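Local coordinates for NADH oxidase (PDB 6RVB), which reduces coenzyme A disulfide with NADH, using FAD as its cofactor, as a flavoprotein of the pyridine nucleotide-disulfide oxidoreductase family, at the interface of chains A and B. Numbering follows the deposited sequence. Chains: chain A/B, NADH oxidase.

The interface of chains A and B. Residues chain A 402-403, 406, 410, 420; chain B 402-403, 406, 410, 420.
As modelled, the poorly ordered guanidinium groups of A:Arg410 and B:Arg410 meet tip to tip across the two-fold axis, their planes turned steeply against each other (77°). Over one face of the A:Arg410 guanidinium, toward its rim, the model places CB of B:Arg410, 4.2 Å above the plane. Both arginines follow helix 401-409; their two NH1 atoms are modelled impossibly close and form no hydrogen bond, so the placement of the two guanidiniums is uncertain. The contacts between the other residues of this patch are apolar, and each pair has its twin with the chains exchanged. In A:Val403, CG1 is anti to the backbone N (chi1 175°), which sets CG2 beside that N; this side chain and that of B:Asp402 cross obliquely, CG2 lying 3.6 Å from B:Asp402 CB. In the twin, B:Val403 CG2 lies 3.5 Å from A:Asp402 CB. Toward the partner valine each aspartate presents its CB rather than its carboxylate. One turn further along each helix, B:Ala406 turns its methyl CB to the CD1 branch of A:Leu420 (3.6 Å), while CD2 of that leucine rests 3.8 Å from B:Ala406 CA. A:Ala406 CB meets B:Leu420 CD1 likewise, at 3.8 Å. The small A:Ala406 and B:Ala406 probably help the two copies of helix 401-409 to approach closely, with A:Leu420 flanking the helix of chain B and B:Leu420 that of chain A. The patch joins the dimerisation domains of the two subunits, helping to hold the homodimer together.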
ATOM      1  N   ASP A 402      -3.716  -0.463   4.375  1.00 32.09           N
ATOM      2  CA  ASP A 402      -2.985   0.219   5.429  1.00 32.05           C
ATOM      3  C   ASP A 402      -3.455   1.673   5.556  1.00 39.16           C
ATOM      4  O   ASP A 402      -3.513   2.214   6.641  1.00 36.98           O
ATOM      5  CB  ASP A 402      -1.444   0.085   5.255  1.00 25.10           C
ATOM      6  CG  ASP A 402      -0.924  -1.249   5.733  1.00 48.01           C
ATOM      7  OD1 ASP A 402      -1.695  -1.933   6.483  1.00 53.68           O
ATOM      8  OD2 ASP A 402       0.235  -1.679   5.382  1.00 49.82           O
ATOM      9  N   VAL A 403      -3.836   2.300   4.444  1.00 34.60           N
ATOM     10  CA  VAL A 403      -4.296   3.654   4.479  1.00 33.32           C
ATOM     11  C   VAL A 403      -5.526   3.786   5.365  1.00 38.38           C
ATOM     12  O   VAL A 403      -5.603   4.668   6.220  1.00 35.18           O
ATOM     13  CB  VAL A 403      -4.604   4.222   3.097  1.00 30.11           C
ATOM     14  CG1 VAL A 403      -5.209   5.643   3.260  1.00 24.41           C
ATOM     15  CG2 VAL A 403      -3.319   4.380   2.365  1.00 33.79           C
ATOM     16  N   ALA A 406      -4.758   3.570   8.865  1.00 29.61           N
ATOM     17  CA  ALA A 406      -4.302   4.872   9.403  1.00 30.54           C
ATOM     18  C   ALA A 406      -5.474   5.811   9.778  1.00 40.57           C
ATOM     19  O   ALA A 406      -5.458   6.454  10.802  1.00 46.20           O
ATOM     20  CB  ALA A 406      -3.436   5.519   8.481  1.00 24.43           C
ATOM     21  N   ARG A 410      -7.118   7.508  14.201  1.00 53.03           N
ATOM     22  CA  ARG A 410      -7.765   8.768  14.645  1.00 51.74           C
ATOM     23  C   ARG A 410      -9.312   8.601  14.327  1.00 60.30           C
ATOM     24  O   ARG A 410      -9.782   7.504  14.236  1.00 69.56           O
ATOM     25  CB  ARG A 410      -7.120   9.953  13.929  1.00 60.26           C
ATOM     26  CG  ARG A 410      -7.694  10.216  12.466  1.00 84.33           C
ATOM     27  CD  ARG A 410      -7.926  11.749  12.006  1.00 75.87           C
ATOM     28  NE  ARG A 410      -7.779  12.010  10.540  1.00 86.58           N
ATOM     29  CZ  ARG A 410      -6.734  11.631   9.755  1.00104.40           C
ATOM     30  NH1 ARG A 410      -5.707  10.898  10.220  1.00 88.05           N
ATOM     31  NH2 ARG A 410      -6.712  11.955   8.454  1.00 86.35           N
ATOM     32  N   LEU A 420      -6.604  13.053   0.711  1.00 41.46           N
ATOM     33  CA  LEU A 420      -5.270  12.497   0.817  1.00 43.79           C
ATOM     34  C   LEU A 420      -4.603  12.656  -0.512  1.00 46.00           C
ATOM     35  O   LEU A 420      -5.271  12.569  -1.556  1.00 53.95           O
ATOM     36  CB  LEU A 420      -5.301  11.023   1.250  1.00 38.67           C
ATOM     37  CG  LEU A 420      -5.739  10.802   2.692  1.00 36.32           C
ATOM     38  CD1 LEU A 420      -5.265   9.508   3.032  1.00 36.32           C
ATOM     39  CD2 LEU A 420      -5.099  11.708   3.606  1.00 33.39           C
TER
ATOM     40  N   ASP B 402       1.707   5.733   0.671  1.00 34.71           N
ATOM     41  CA  ASP B 402       0.377   6.293   0.935  1.00 33.33           C
ATOM     42  C   ASP B 402       0.073   6.416   2.473  1.00 38.37           C
ATOM     43  O   ASP B 402      -0.616   7.290   2.873  1.00 37.76           O
ATOM     44  CB  ASP B 402      -0.750   5.542   0.199  1.00 28.59           C
ATOM     45  CG  ASP B 402      -0.738   5.784  -1.272  1.00 46.64           C
ATOM     46  OD1 ASP B 402      -0.060   6.737  -1.598  1.00 52.21           O
ATOM     47  OD2 ASP B 402      -1.364   5.101  -2.152  1.00 51.07           O
ATOM     48  N   VAL B 403       0.585   5.546   3.333  1.00 34.50           N
ATOM     49  CA  VAL B 403       0.361   5.651   4.755  1.00 32.93           C
ATOM     50  C   VAL B 403       1.007   6.911   5.278  1.00 37.00           C
ATOM     51  O   VAL B 403       0.467   7.560   6.161  1.00 30.21           O
ATOM     52  CB  VAL B 403       0.934   4.431   5.525  1.00 29.90           C
ATOM     53  CG1 VAL B 403       0.886   4.642   7.020  1.00 25.19           C
ATOM     54  CG2 VAL B 403       0.056   3.297   5.254  1.00 36.13           C
ATOM     55  N   ALA B 406      -0.942   9.874   4.288  1.00 30.50           N
ATOM     56  CA  ALA B 406      -2.079  10.034   5.177  1.00 31.49           C
ATOM     57  C   ALA B 406      -1.674  10.756   6.509  1.00 41.73           C
ATOM     58  O   ALA B 406      -2.406  11.615   7.014  1.00 45.56           O
ATOM     59  CB  ALA B 406      -2.687   8.687   5.436  1.00 27.46           C
ATOM     60  N   ARG B 410      -2.879  15.181   8.230  1.00 51.80           N
ATOM     61  CA  ARG B 410      -3.006  15.668   9.615  1.00 51.40           C
ATOM     62  C   ARG B 410      -1.572  16.026  10.106  1.00 60.75           C
ATOM     63  O   ARG B 410      -0.663  16.041   9.286  1.00 70.92           O
ATOM     64  CB  ARG B 410      -3.621  14.589  10.469  1.00 60.64           C
ATOM     65  CG  ARG B 410      -2.595  13.763  11.257  1.00 75.02           C
ATOM     66  CD  ARG B 410      -3.037  13.270  12.700  1.00 70.00           C
ATOM     67  NE  ARG B 410      -2.648  11.864  13.045  1.00 85.81           N
ATOM     68  CZ  ARG B 410      -3.136  10.696  12.489  1.00104.87           C
ATOM     69  NH1 ARG B 410      -4.060  10.633  11.511  1.00 85.95           N
ATOM     70  NH2 ARG B 410      -2.694   9.505  12.905  1.00 85.85           N
ATOM     71  N   LEU B 420       0.117   2.452  14.529  1.00 41.31           N
ATOM     72  CA  LEU B 420      -0.716   1.938  13.448  1.00 43.11           C
ATOM     73  C   LEU B 420      -0.822   0.438  13.497  1.00 46.49           C
ATOM     74  O   LEU B 420       0.147  -0.251  13.785  1.00 52.23           O
ATOM     75  CB  LEU B 420      -0.233   2.398  12.076  1.00 34.25           C
ATOM     76  CG  LEU B 420      -0.435   3.898  11.888  1.00 35.23           C
ATOM     77  CD1 LEU B 420      -0.458   4.183  10.439  1.00 34.26           C
ATOM     78  CD2 LEU B 420      -1.681   4.400  12.523  1.00 35.90           C
TER